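Local coordinates for Low molecular weight protein-tyrosine-phosphatase PtpA (Staphylococcus aureus, PDB 3ROF) that hydrolyses phosphotyrosine in proteins, releasing phosphate, and probably acts as a secreted effector that counteracts host defences during infection, at residues A[7-13]-A[84-90]; A[19-23]-A[90-94]; A[30-36]-A[143-148]; A[112-118]-A[138-142]. One frame throughout, in Å; residues are numbered along the deposited sequence.

Contact 1: A[7-13]-A[84-90]; sequences VDVAFVC and FDYIVAM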
loop_
_atom_site.group_PDB
_atom_site.type_symbol
_atom_site.label_atom_id
_atom_site.label_comp_id
_atom_site.label_asym_id
_atom_site.label_seq_id
_atom_site.Cartn_x
_atom_site.Cartn_y
_atom_site.Cartn_z
ATOM N N VAL A 7 -1.051 6.756 -13.495
ATOM C CA VAL A 7 -2.043 6.460 -12.502
ATOM C C VAL A 7 -1.341 6.296 -11.154
ATOM O O VAL A 7 -0.167 5.918 -11.095
ATOM C CB VAL A 7 -2.941 5.260 -12.835
ATOM C CG1 VAL A 7 -3.687 5.493 -14.155
ATOM C CG2 VAL A 7 -2.168 4.045 -12.867
ATOM N N ASP A 8 -2.073 6.617 -10.095
ATOM C CA ASP A 8 -1.532 6.588 -8.764
ATOM C C ASP A 8 -2.181 5.486 -7.955
ATOM O O ASP A 8 -3.416 5.397 -7.913
ATOM C CB ASP A 8 -1.773 7.925 -8.089
ATOM C CG ASP A 8 -1.040 9.033 -8.765
ATOM O OD1 ASP A 8 0.180 9.148 -8.557
ATOM O OD2 ASP A 8 -1.675 9.776 -9.540
ATOM N N VAL A 9 -1.353 4.669 -7.308
ATOM C CA VAL A 9 -1.829 3.659 -6.372
ATOM C C VAL A 9 -1.277 3.953 -5.002
ATOM O O VAL A 9 -0.072 4.173 -4.863
ATOM C CB VAL A 9 -1.477 2.176 -6.824
ATOM C CG1 VAL A 9 -0.035 1.957 -7.111
ATOM C CG2 VAL A 9 -1.989 1.154 -5.851
ATOM N N ALA A 10 -2.131 3.939 -3.983
ATOM C CA ALA A 10 -1.687 4.121 -2.589
ATOM C C ALA A 10 -2.016 2.911 -1.788
ATOM O O ALA A 10 -3.162 2.481 -1.765
ATOM C CB ALA A 10 -2.355 5.322 -1.944
ATOM N N PHE A 11 -1.027 2.389 -1.080
ATOM C CA PHE A 11 -1.265 1.401 -0.031
ATOM C C PHE A 11 -1.563 2.153 1.252
ATOM O O PHE A 11 -0.890 3.138 1.577
ATOM C CB PHE A 11 -0.036 0.499 0.120
ATOM C CG PHE A 11 0.235 -0.325 -1.092
ATOM C CD1 PHE A 11 -0.527 -1.466 -1.345
ATOM C CD2 PHE A 11 1.210 0.049 -2.003
ATOM C CE1 PHE A 11 -0.280 -2.227 -2.481
ATOM C CE2 PHE A 11 1.468 -0.726 -3.108
ATOM C CZ PHE A 11 0.726 -1.848 -3.367
ATOM N N VAL A 12 -2.513 1.634 2.035
ATOM C CA VAL A 12 -2.950 2.342 3.252
ATOM C C VAL A 12 -3.082 1.367 4.395
ATOM O O VAL A 12 -3.718 0.305 4.284
ATOM C CB VAL A 12 -4.298 3.065 3.060
ATOM C CG1 VAL A 12 -4.681 3.817 4.308
ATOM C CG2 VAL A 12 -4.227 4.026 1.875
ATOM N N CYS A 13 -2.440 1.705 5.510
ATOM C CA CYS A 13 -2.512 0.937 6.740
ATOM C C CYS A 13 -2.842 1.906 7.873
ATOM O O CYS A 13 -3.408 2.952 7.615
ATOM C CB CYS A 13 -1.220 0.102 6.974
ATOM S SG CYS A 13 0.295 1.082 7.108
ATOM N N PHE A 84 -6.737 8.717 -4.672
ATOM C CA PHE A 84 -5.805 8.155 -5.613
ATOM C C PHE A 84 -6.636 7.320 -6.586
ATOM O O PHE A 84 -7.772 6.952 -6.283
ATOM C CB PHE A 84 -4.802 7.233 -4.902
ATOM C CG PHE A 84 -4.076 7.901 -3.768
ATOM C CD1 PHE A 84 -2.883 8.508 -3.980
ATOM C CD2 PHE A 84 -4.607 7.902 -2.469
ATOM C CE1 PHE A 84 -2.211 9.137 -2.936
ATOM C CE2 PHE A 84 -3.958 8.523 -1.452
ATOM C CZ PHE A 84 -2.762 9.133 -1.674
ATOM N N ASP A 85 -6.084 6.982 -7.737
ATOM C CA ASP A 85 -6.828 6.141 -8.667
ATOM C C ASP A 85 -7.171 4.774 -8.060
ATOM O O ASP A 85 -8.279 4.245 -8.282
ATOM C CB ASP A 85 -6.057 5.941 -9.960
ATOM C CG ASP A 85 -5.818 7.248 -10.669
ATOM O OD1 ASP A 85 -6.808 7.876 -11.059
ATOM O OD2 ASP A 85 -4.667 7.705 -10.760
ATOM N N TYR A 86 -6.212 4.207 -7.321
ATOM C CA TYR A 86 -6.384 2.920 -6.667
ATOM C C TYR A 86 -5.906 3.056 -5.246
ATOM O O TYR A 86 -4.827 3.604 -5.027
ATOM C CB TYR A 86 -5.584 1.825 -7.366
ATOM C CG TYR A 86 -5.982 1.694 -8.818
ATOM C CD1 TYR A 86 -7.034 0.865 -9.207
ATOM C CD2 TYR A 86 -5.344 2.454 -9.797
ATOM C CE1 TYR A 86 -7.454 0.825 -10.542
ATOM C CE2 TYR A 86 -5.747 2.401 -11.116
ATOM C CZ TYR A 86 -6.781 1.573 -11.468
ATOM O OH TYR A 86 -7.176 1.528 -12.788
ATOM N N ILE A 87 -6.712 2.600 -4.305
ATOM C CA ILE A 87 -6.374 2.638 -2.870
ATOM C C ILE A 87 -6.440 1.194 -2.381
ATOM O O ILE A 87 -7.484 0.539 -2.515
ATOM C CB ILE A 87 -7.338 3.550 -2.064
ATOM C CG1 ILE A 87 -7.349 4.963 -2.662
ATOM C CG2 ILE A 87 -6.925 3.583 -0.623
ATOM C CD1 ILE A 87 -8.323 5.840 -2.035
ATOM N N VAL A 88 -5.346 0.701 -1.815
ATOM C CA VAL A 88 -5.239 -0.688 -1.449
ATOM C C VAL A 88 -4.957 -0.742 0.062
ATOM O O VAL A 88 -3.842 -0.459 0.522
ATOM C CB VAL A 88 -4.144 -1.408 -2.243
ATOM C CG1 VAL A 88 -4.062 -2.886 -1.805
ATOM C CG2 VAL A 88 -4.432 -1.286 -3.747
ATOM N N ALA A 89 -5.997 -1.101 0.802
ATOM C CA ALA A 89 -5.990 -1.150 2.254
ATOM C C ALA A 89 -5.470 -2.497 2.731
ATOM O O ALA A 89 -5.623 -3.501 2.049
ATOM C CB ALA A 89 -7.412 -0.961 2.756
ATOM N N MET A 90 -4.939 -2.530 3.965
ATOM C CA MET A 90 -4.458 -3.786 4.513
ATOM C C MET A 90 -5.511 -4.613 5.235
ATOM O O MET A 90 -5.519 -5.846 5.075
ATOM C CB MET A 90 -3.256 -3.519 5.415
ATOM C CG MET A 90 -2.107 -2.869 4.658
ATOM S SD MET A 90 -1.398 -4.022 3.461
ATOM C CE MET A 90 -0.611 -2.882 2.368
HETATM O O HOH W 1 -4.723 9.649 -8.430
HETATM O O HOH W 2 -3.425 10.248 -11.557
#
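Asp85 reaches across to Asp8 with a carboxylate that stands in for a backbone carbonyl. Followed outward, its CB lies against Asp8 O, 3.4 Å away, and CG passes the Asp8 amide; at the tip, OD2 accepts from Asp8 N (2.9 Å) on its anti lone pair and also nears Val7 CA. With CG beside its own backbone N (chi1 -62°), the carboxylate is turned back to the start of strand 7-13. Asp8 and Asp85 bring their OD2 atoms within 3.8 Å of each other, and water 2 lies between both OD2 atoms, which may ease the repulsion; Asp8 OD1 goes to His42.

From here on the two chains run as parallel neighbours in the central sheet of the low molecular weight phosphatase fold, their backbone bonds alternating from Tyr86 N to Asp8 O up to a weak one from Met90 N to Val12 O. Strand 7-13 ends at Cys13, the probable nucleophile, whose CB meets Met90 CG. On one face, Ala10 CB sits over the centre of the Phe84 ring, a CH-pi contact 3.5 Å from the centroid. Val12 CG2 meets Ile87 CG2 on this face too. On the other, Phe11 and Val88 lie side by side, Phe11 CD1 to Val88 CB 3.7 Å.

Contact 2: A[19-23]-A[90-94]; sequences RSPMA and MDQSN. With PO4 (phosphate ion), chain C.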
loop_
_atom_site.group_PDB
_atom_site.type_symbol
_atom_site.label_atom_id
_atom_site.label_comp_id
_atom_site.label_asym_id
_atom_site.label_seq_id
_atom_site.Cartn_x
_atom_site.Cartn_y
_atom_site.Cartn_z
ATOM N N ARG A 19 3.127 -2.010 7.286
ATOM C CA ARG A 19 2.561 -2.711 6.119
ATOM C C ARG A 19 2.592 -1.924 4.831
ATOM O O ARG A 19 3.108 -2.389 3.815
ATOM C CB ARG A 19 1.130 -3.167 6.410
ATOM C CG ARG A 19 1.054 -4.262 7.454
ATOM C CD ARG A 19 -0.346 -4.484 8.033
ATOM N NE ARG A 19 -0.729 -3.351 8.833
ATOM C CZ ARG A 19 -1.932 -3.146 9.327
ATOM N NH1 ARG A 19 -2.873 -4.065 9.146
ATOM N NH2 ARG A 19 -2.202 -2.036 10.012
ATOM N N SER A 20 2.010 -0.724 4.827
ATOM C CA SER A 20 1.937 -0.005 3.569
ATOM C C SER A 20 3.304 0.455 3.058
ATOM O O SER A 20 3.483 0.463 1.851
ATOM C CB SER A 20 0.903 1.122 3.595
ATOM O OG SER A 20 1.199 2.159 4.523
ATOM N N PRO A 21 4.294 0.814 3.908
ATOM C CA PRO A 21 5.595 1.108 3.326
ATOM C C PRO A 21 6.204 -0.136 2.683
ATOM O O PRO A 21 6.870 -0.056 1.647
ATOM C CB PRO A 21 6.440 1.599 4.528
ATOM C CG PRO A 21 5.416 2.136 5.479
ATOM C CD PRO A 21 4.248 1.163 5.351
ATOM N N MET A 22 6.034 -1.293 3.330
ATOM C CA MET A 22 6.587 -2.492 2.750
ATOM C C MET A 22 5.995 -2.747 1.354
ATOM O O MET A 22 6.710 -3.042 0.386
ATOM C CB MET A 22 6.344 -3.715 3.654
ATOM C CG MET A 22 7.190 -4.858 3.227
ATOM S SD MET A 22 6.780 -6.458 3.966
ATOM C CE MET A 22 7.032 -6.140 5.707
ATOM N N ALA A 23 4.664 -2.656 1.267
ATOM C CA ALA A 23 3.986 -2.857 0.013
ATOM C C ALA A 23 4.417 -1.828 -1.046
ATOM O O ALA A 23 4.624 -2.165 -2.199
ATOM C CB ALA A 23 2.477 -2.840 0.204
ATOM N N MET A 90 -4.939 -2.530 3.965
ATOM C CA MET A 90 -4.458 -3.786 4.513
ATOM C C MET A 90 -5.511 -4.613 5.235
ATOM O O MET A 90 -5.519 -5.846 5.075
ATOM C CB MET A 90 -3.256 -3.519 5.415
ATOM C CG MET A 90 -2.107 -2.869 4.658
ATOM S SD MET A 90 -1.398 -4.022 3.461
ATOM C CE MET A 90 -0.611 -2.882 2.368
ATOM N N ASP A 91 -6.358 -3.982 6.034
ATOM C CA ASP A 91 -7.331 -4.700 6.819
ATOM C C ASP A 91 -8.660 -3.927 6.848
ATOM O O ASP A 91 -8.798 -2.836 6.266
ATOM C CB ASP A 91 -6.764 -5.025 8.232
ATOM C CG ASP A 91 -6.592 -3.810 9.138
ATOM O OD1 ASP A 91 -7.350 -2.856 8.976
ATOM O OD2 ASP A 91 -5.678 -3.856 10.011
ATOM N N GLN A 92 -9.671 -4.552 7.447
ATOM C CA GLN A 92 -11.001 -3.975 7.431
ATOM C C GLN A 92 -11.042 -2.645 8.147
ATOM O O GLN A 92 -11.777 -1.734 7.724
ATOM C CB GLN A 92 -11.997 -4.918 8.085
ATOM C CG GLN A 92 -13.427 -4.440 7.974
ATOM C CD GLN A 92 -13.894 -4.325 6.513
ATOM O OE1 GLN A 92 -13.618 -5.204 5.698
ATOM N NE2 GLN A 92 -14.601 -3.244 6.189
ATOM N N SER A 93 -10.315 -2.502 9.260
ATOM C CA SER A 93 -10.330 -1.212 9.956
ATOM C C SER A 93 -9.794 -0.117 9.056
ATOM O O SER A 93 -10.263 1.012 9.109
ATOM C CB SER A 93 -9.559 -1.286 11.275
ATOM O OG SER A 93 -8.137 -1.375 11.105
ATOM N N ASN A 94 -8.801 -0.448 8.238
ATOM C CA ASN A 94 -8.288 0.532 7.313
ATOM C C ASN A 94 -9.359 0.977 6.286
ATOM O O ASN A 94 -9.525 2.188 6.033
ATOM C CB ASN A 94 -7.086 -0.021 6.540
ATOM C CG ASN A 94 -5.940 -0.545 7.383
ATOM O OD1 ASN A 94 -5.236 -1.441 6.895
ATOM N ND2 ASN A 94 -5.674 0.028 8.546
HETATM P P PO4 C . 1.151 -0.390 10.270
HETATM O O1 PO4 C . 1.284 -1.517 9.280
HETATM O O2 PO4 C . -0.285 0.045 10.460
HETATM O O3 PO4 C . 1.711 -0.900 11.637
HETATM O O4 PO4 C . 2.051 0.770 9.916
HETATM O O HOH W 3 -4.834 -1.600 11.253
#
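Arg19 carries two loads at once, the bound phosphate ion and Asp91. Its own backbone N and its NE both donate to phosphate O1, the NE bond almost straight at 176°, and NH2 donates to O2 at 2.9 Å. This is the phosphate-binding loop of the tyrosine phosphatases, closed by the first turn of helix 19-33; Gly15, Ile17 and Cys18 add their backbone N-H groups. By similarity Arg19 is an active-site residue, and the ion probably marks the place of the substrate phosphate.

The other edge of the guanidinium belongs to Asp91. Arg19 NH1 forms a salt bridge to Asp91 OD2 (2.9 Å), in the guanidinium plane but from above that of the carboxylate, the two planes being 56° apart. Water 3 accepts from Arg19 NH2 and donates to the same OD2, while Val123 O also takes a bond from NH1, so rotation of the group is well restrained. Behind it, Asp91 is itself fixed: OD1 accepts from Asn94 N and Ser93 OG, and Asn94 OD1 accepts from Asp91 N, a capping box at the start of helix 92-101.

Packing comes from Met90. Its CB lies over one guanidinium face and CG meets Arg19 CB at 3.7 Å. The bend at chi2 (-68°) carries the thioether back along the arginine stem, until CE touches Ala23 CB at 3.8 Å.

Contact 3: A[30-36]-A[143-148]; sequences RLKDRNI and CDNLID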
loop_
_atom_site.group_PDB
_atom_site.type_symbol
_atom_site.label_atom_id
_atom_site.label_comp_id
_atom_site.label_asym_id
_atom_site.label_seq_id
_atom_site.Cartn_x
_atom_site.Cartn_y
_atom_site.Cartn_z
ATOM N N ARG A 30 8.922 -3.812 -8.194
ATOM C CA ARG A 30 8.360 -4.783 -9.107
ATOM C C ARG A 30 8.024 -4.099 -10.441
ATOM O O ARG A 30 8.265 -4.696 -11.509
ATOM C CB ARG A 30 7.126 -5.461 -8.489
ATOM C CG ARG A 30 6.615 -6.597 -9.360
ATOM C CD ARG A 30 7.696 -7.620 -9.579
ATOM N NE ARG A 30 7.192 -8.846 -10.180
ATOM C CZ ARG A 30 7.965 -9.908 -10.337
ATOM N NH1 ARG A 30 9.249 -9.830 -10.038
ATOM N NH2 ARG A 30 7.443 -11.028 -10.806
ATOM N N LEU A 31 7.425 -2.916 -10.376
ATOM C CA LEU A 31 7.110 -2.205 -11.595
ATOM C C LEU A 31 8.370 -1.893 -12.391
ATOM O O LEU A 31 8.397 -2.000 -13.618
ATOM C CB LEU A 31 6.403 -0.908 -11.250
ATOM C CG LEU A 31 4.990 -1.075 -10.705
ATOM C CD1 LEU A 31 4.488 0.138 -9.936
ATOM C CD2 LEU A 31 3.997 -1.446 -11.820
ATOM N N LYS A 32 9.438 -1.499 -11.700
ATOM C CA LYS A 32 10.709 -1.252 -12.352
ATOM C C LYS A 32 11.207 -2.520 -13.058
ATOM O O LYS A 32 11.602 -2.504 -14.230
ATOM C CB LYS A 32 11.713 -0.766 -11.316
ATOM C CG LYS A 32 13.036 -0.384 -11.875
ATOM C CD LYS A 32 14.001 0.070 -10.785
ATOM C CE LYS A 32 15.347 0.481 -11.390
ATOM N NZ LYS A 32 16.302 0.969 -10.355
ATOM N N ASP A 33 11.176 -3.631 -12.343
ATOM C CA ASP A 33 11.662 -4.907 -12.867
ATOM C C ASP A 33 10.815 -5.428 -14.040
ATOM O O ASP A 33 11.342 -6.153 -14.899
ATOM C CB ASP A 33 11.737 -5.966 -11.756
ATOM C CG ASP A 33 12.835 -5.674 -10.745
ATOM O OD1 ASP A 33 13.712 -4.829 -11.032
ATOM O OD2 ASP A 33 12.825 -6.274 -9.642
ATOM N N ARG A 34 9.533 -5.078 -14.065
ATOM C CA ARG A 34 8.612 -5.435 -15.147
ATOM C C ARG A 34 8.572 -4.384 -16.237
ATOM O O ARG A 34 7.841 -4.524 -17.219
ATOM C CB ARG A 34 7.199 -5.696 -14.622
ATOM C CG ARG A 34 7.116 -6.980 -13.799
ATOM C CD ARG A 34 5.746 -7.266 -13.276
ATOM N NE ARG A 34 4.819 -7.420 -14.374
ATOM C CZ ARG A 34 3.542 -7.745 -14.232
ATOM N NH1 ARG A 34 3.026 -7.995 -13.051
ATOM N NH2 ARG A 34 2.747 -7.802 -15.304
ATOM N N ASN A 35 9.379 -3.344 -16.138
ATOM C CA ASN A 35 9.434 -2.306 -17.164
ATOM C C ASN A 35 8.091 -1.638 -17.405
ATOM O O ASN A 35 7.734 -1.317 -18.541
ATOM C CB ASN A 35 10.033 -2.847 -18.458
ATOM C CG ASN A 35 11.470 -3.221 -18.284
ATOM O OD1 ASN A 35 12.280 -2.410 -17.831
ATOM N ND2 ASN A 35 11.806 -4.455 -18.627
ATOM N N ILE A 36 7.370 -1.396 -16.313
ATOM C CA ILE A 36 6.101 -0.676 -16.360
ATOM C C ILE A 36 6.302 0.708 -15.763
ATOM O O ILE A 36 6.774 0.815 -14.623
ATOM C CB ILE A 36 5.033 -1.446 -15.599
ATOM C CG1 ILE A 36 4.797 -2.788 -16.276
ATOM C CG2 ILE A 36 3.738 -0.645 -15.511
ATOM C CD1 ILE A 36 3.940 -3.692 -15.463
ATOM N N CYS A 143 1.172 -9.064 -5.536
ATOM C CA CYS A 143 1.757 -7.930 -6.217
ATOM C C CYS A 143 1.568 -7.999 -7.737
ATOM O O CYS A 143 1.095 -7.019 -8.325
ATOM C CB CYS A 143 3.238 -7.838 -5.839
ATOM S SG CYS A 143 4.045 -6.333 -6.433
ATOM N N ASP A 144 1.948 -9.102 -8.361
ATOM C CA ASP A 144 1.793 -9.146 -9.827
ATOM C C ASP A 144 0.321 -9.117 -10.238
ATOM O O ASP A 144 -0.002 -8.532 -11.277
ATOM C CB ASP A 144 2.467 -10.351 -10.406
ATOM C CG ASP A 144 3.970 -10.192 -10.469
ATOM O OD1 ASP A 144 4.439 -9.095 -10.753
ATOM O OD2 ASP A 144 4.681 -11.229 -10.358
ATOM N N ASN A 145 -0.586 -9.723 -9.475
ATOM C CA ASN A 145 -2.004 -9.685 -9.812
ATOM C C ASN A 145 -2.551 -8.266 -9.729
ATOM O O ASN A 145 -3.354 -7.846 -10.578
ATOM C CB ASN A 145 -2.780 -10.590 -8.867
ATOM C CG ASN A 145 -2.532 -12.039 -9.108
ATOM O OD1 ASN A 145 -2.147 -12.451 -10.198
ATOM N ND2 ASN A 145 -2.724 -12.842 -8.078
ATOM N N LEU A 146 -2.121 -7.502 -8.727
ATOM C CA LEU A 146 -2.506 -6.119 -8.593
ATOM C C LEU A 146 -1.987 -5.275 -9.775
ATOM O O LEU A 146 -2.708 -4.455 -10.347
ATOM C CB LEU A 146 -2.005 -5.567 -7.245
ATOM C CG LEU A 146 -2.218 -4.066 -7.046
ATOM C CD1 LEU A 146 -3.722 -3.697 -7.073
ATOM C CD2 LEU A 146 -1.595 -3.650 -5.706
ATOM N N ILE A 147 -0.714 -5.447 -10.093
ATOM C CA ILE A 147 -0.159 -4.757 -11.245
ATOM C C ILE A 147 -0.960 -5.073 -12.493
ATOM O O ILE A 147 -1.320 -4.179 -13.271
ATOM C CB ILE A 147 1.335 -5.124 -11.442
ATOM C CG1 ILE A 147 2.177 -4.548 -10.284
ATOM C CG2 ILE A 147 1.828 -4.611 -12.789
ATOM C CD1 ILE A 147 3.618 -5.005 -10.276
ATOM N N ASP A 148 -1.171 -6.348 -12.771
ATOM C CA ASP A 148 -1.904 -6.728 -13.973
ATOM C C ASP A 148 -3.284 -6.081 -13.998
ATOM O O ASP A 148 -3.718 -5.587 -15.054
ATOM C CB ASP A 148 -2.127 -8.248 -14.020
ATOM C CG ASP A 148 -0.883 -9.064 -14.237
ATOM O OD1 ASP A 148 0.229 -8.523 -14.407
ATOM O OD2 ASP A 148 -1.040 -10.304 -14.247
#
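Two arginines share one oxygen here: Asp144 OD1 accepts from Arg30 NE and from Arg34 NH1, and Asp148 extends the set into a four-residue salt-bridge network. It ties the C-terminal end of helix 19-33 to helix 132-153, two helices of the alpha/beta phosphatase fold, well away from the annotated active-site residues.

Arg30 grips Asp144 side-on, one nitrogen to each oxygen. NE to OD1 is 2.8 Å and nearly straight, and NH2 meets OD2 on its syn lone pair, with the planes 32° apart. The chain gets there by a bend at chi2 (58°), which brings the NE/NH2 edge to the carboxylate. Arg34 uses its far end instead. NH1 and NH2 both close on Asp148 OD1, the NH2 bond 2.8 Å long, and with guanidinium and carboxylate planes nearly perpendicular (87°). NH1 also reaches Asp144 OD1, from above that carboxylate. Asp144 OD1 and Asp148 OD1 each take two N-H groups, and two arginines facing two aspartates should largely balance in charge.

Beneath the charged groups Ile147 fills the gap between the helices. Its CD1 meets Arg30 CG and Leu31 CD2, and Arg30 CB rests on Cys143 SG. A Schellman motif at Asn35 ends the first helix and leads the chain to Ile36. Ile147 CG2 lies against one face of the Arg34 guanidinium, offset toward its rim, and touches Ile36 CD1 at 3.5 Å.

Contact 4: A[112-118]-A[138-142]; sequences LLEFSNM and MVLSS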
loop_
_atom_site.group_PDB
_atom_site.type_symbol
_atom_site.label_atom_id
_atom_site.label_comp_id
_atom_site.label_asym_id
_atom_site.label_seq_id
_atom_site.Cartn_x
_atom_site.Cartn_y
_atom_site.Cartn_z
ATOM N N LEU A 112 -5.693 -5.483 -0.046
ATOM C CA LEU A 112 -4.558 -6.131 -0.681
ATOM C C LEU A 112 -4.868 -7.568 -1.048
ATOM O O LEU A 112 -4.547 -8.026 -2.171
ATOM C CB LEU A 112 -3.356 -6.076 0.226
ATOM C CG LEU A 112 -2.080 -6.734 -0.330
ATOM C CD1 LEU A 112 -1.463 -5.904 -1.413
ATOM C CD2 LEU A 112 -1.061 -6.982 0.766
ATOM N N LEU A 113 -5.430 -8.330 -0.108
ATOM C CA LEU A 113 -5.563 -9.776 -0.309
ATOM C C LEU A 113 -6.711 -10.159 -1.247
ATOM O O LEU A 113 -6.870 -11.345 -1.555
ATOM C CB LEU A 113 -5.611 -10.490 1.044
ATOM C CG LEU A 113 -4.279 -10.413 1.813
ATOM C CD1 LEU A 113 -4.471 -11.046 3.192
ATOM C CD2 LEU A 113 -3.131 -11.120 1.087
ATOM N N GLU A 114 -7.468 -9.175 -1.730
ATOM C CA GLU A 114 -8.399 -9.448 -2.822
ATOM C C GLU A 114 -7.653 -9.877 -4.098
ATOM O O GLU A 114 -8.241 -10.542 -4.958
ATOM C CB GLU A 114 -9.275 -8.240 -3.136
ATOM C CG GLU A 114 -10.227 -7.903 -2.061
ATOM C CD GLU A 114 -11.164 -6.823 -2.497
ATOM O OE1 GLU A 114 -12.076 -7.105 -3.322
ATOM O OE2 GLU A 114 -10.999 -5.683 -2.073
ATOM N N PHE A 115 -6.364 -9.555 -4.168
ATOM C CA PHE A 115 -5.505 -9.896 -5.300
ATOM C C PHE A 115 -4.673 -11.154 -5.031
ATOM O O PHE A 115 -3.759 -11.438 -5.786
ATOM C CB PHE A 115 -4.628 -8.717 -5.635
ATOM C CG PHE A 115 -5.437 -7.514 -6.080
ATOM C CD1 PHE A 115 -5.849 -7.389 -7.405
ATOM C CD2 PHE A 115 -5.806 -6.520 -5.165
ATOM C CE1 PHE A 115 -6.622 -6.300 -7.783
ATOM C CE2 PHE A 115 -6.580 -5.451 -5.530
ATOM C CZ PHE A 115 -6.997 -5.341 -6.844
ATOM N N SER A 116 -5.037 -11.910 -3.999
ATOM C CA SER A 116 -4.276 -13.042 -3.553
ATOM C C SER A 116 -5.143 -14.294 -3.473
ATOM O O SER A 116 -6.328 -14.241 -3.119
ATOM C CB SER A 116 -3.682 -12.761 -2.170
ATOM O OG SER A 116 -3.001 -13.881 -1.652
ATOM N N ASN A 117 -4.508 -15.430 -3.756
ATOM C CA ASN A 117 -5.145 -16.720 -3.534
ATOM C C ASN A 117 -5.099 -17.172 -2.076
ATOM O O ASN A 117 -5.710 -18.200 -1.741
ATOM C CB ASN A 117 -4.540 -17.802 -4.432
ATOM C CG ASN A 117 -3.117 -18.202 -4.025
ATOM O OD1 ASN A 117 -2.620 -17.822 -2.964
ATOM N ND2 ASN A 117 -2.451 -18.975 -4.889
ATOM N N MET A 118 -4.378 -16.452 -1.224
ATOM C CA MET A 118 -4.390 -16.806 0.185
ATOM C C MET A 118 -5.803 -16.700 0.740
ATOM O O MET A 118 -6.589 -15.879 0.311
ATOM C CB MET A 118 -3.432 -15.909 0.981
ATOM C CG MET A 118 -1.986 -16.111 0.605
ATOM S SD MET A 118 -0.832 -15.094 1.527
ATOM C CE MET A 118 -0.936 -15.869 3.129
ATOM N N MET A 138 2.599 -12.078 2.061
ATOM C CA MET A 138 1.276 -11.645 1.623
ATOM C C MET A 138 1.374 -10.640 0.491
ATOM O O MET A 138 0.647 -10.748 -0.519
ATOM C CB MET A 138 0.493 -11.060 2.797
ATOM C CG MET A 138 -0.095 -12.158 3.661
ATOM S SD MET A 138 -0.851 -11.466 5.144
ATOM C CE MET A 138 -1.860 -12.860 5.686
ATOM N N VAL A 139 2.267 -9.655 0.593
ATOM C CA VAL A 139 2.430 -8.718 -0.516
ATOM C C VAL A 139 2.892 -9.425 -1.786
ATOM O O VAL A 139 2.340 -9.190 -2.864
ATOM C CB VAL A 139 3.448 -7.602 -0.150
ATOM C CG1 VAL A 139 3.665 -6.681 -1.358
ATOM C CG2 VAL A 139 2.942 -6.792 1.027
ATOM N N LEU A 140 3.851 -10.338 -1.672
ATOM C CA LEU A 140 4.306 -11.053 -2.864
ATOM C C LEU A 140 3.174 -11.859 -3.486
ATOM O O LEU A 140 3.111 -12.025 -4.710
ATOM C CB LEU A 140 5.495 -11.966 -2.551
ATOM C CG LEU A 140 6.839 -11.357 -2.914
ATOM C CD1 LEU A 140 7.111 -10.061 -2.167
ATOM C CD2 LEU A 140 7.921 -12.387 -2.659
ATOM N N SER A 141 2.236 -12.365 -2.688
ATOM C CA SER A 141 1.169 -13.176 -3.224
ATOM C C SER A 141 0.187 -12.348 -4.055
ATOM O O SER A 141 -0.524 -12.893 -4.895
ATOM C CB SER A 141 0.454 -13.919 -2.120
ATOM O OG SER A 141 -0.477 -13.118 -1.398
ATOM N N SER A 142 0.167 -11.048 -3.807
ATOM C CA SER A 142 -0.759 -10.115 -4.465
ATOM C C SER A 142 -0.154 -9.240 -5.548
ATOM O O SER A 142 -0.904 -8.709 -6.363
ATOM C CB SER A 142 -1.368 -9.169 -3.433
ATOM O OG SER A 142 -2.233 -9.845 -2.571
HETATM O O HOH W 4 -2.085 -15.204 -5.231
#
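Ser116 directs its hydroxyl at Ser141, OG to OG 2.6 Å, with Ser116 the donor. The two oxygens pass bonds along a chain: Met118 N donates to Ser116 OG, which donates to Ser141 OG, which in turn donates to Met138 O, one turn back in its own helix. Ser116 holds OG anti to its amide nitrogen (chi1 176°), aimed at the helix, whereas chi1 of 79° in Ser141 swings OG back over the preceding turn.

Ser142 is directed at a different acceptor. Its OG donates to Leu112 O at 3.0 Å, coming from above the carbonyl plane, while Phe115 N reaches the same oxygen from the opposite face. The bond from Met118 N closes an ST turn at Ser116, and the 3-10 turn 112-114 precedes it; the loop following strand 108-111 is thereby fastened against helix 132-153 of the phosphatase domain. Water 4 adds a further link, accepting from Asn117 N and donating to Ser141 O.

Round the serines the apolar chains cross. Met118 and Met138 meet at about a right angle, Met118 SD to Met138 CG 3.7 Å, and Met118 SD also lies 3.5 Å from Ser141 OG. Leu113 CD2 rests on Met138 CB (4.0 Å), its chain slanting across the methionine. Leu112 is roughly perpendicular to Val139, and Leu112 CD2 touches Val139 CG2 at 4.0 Å.

Contact 1 forms the middle of the four-stranded parallel sheet, and contact 2 follows directly from it: helices 19-33 and 92-101 come just after strands 7-13 and 86-89, Met90 is shared, and the centres are 9 Å apart. Along the chain the segments of these two contacts alternate, and the alternation sets the end of strand 86-89 and the start of helix 92-101 beside the loop from Cys13 to Arg19 that holds the phosphate. Contacts 3 and 4, with centres 14 Å apart, both use helix 132-153, and contact 4 is nested inside the loop closed by contact 3. Contacts 2 and 3 share helix 19-33, their centres about 19 Å apart. Leu112 and Leu146 pack against Phe11, joining contacts 4 and 3 to the sheet.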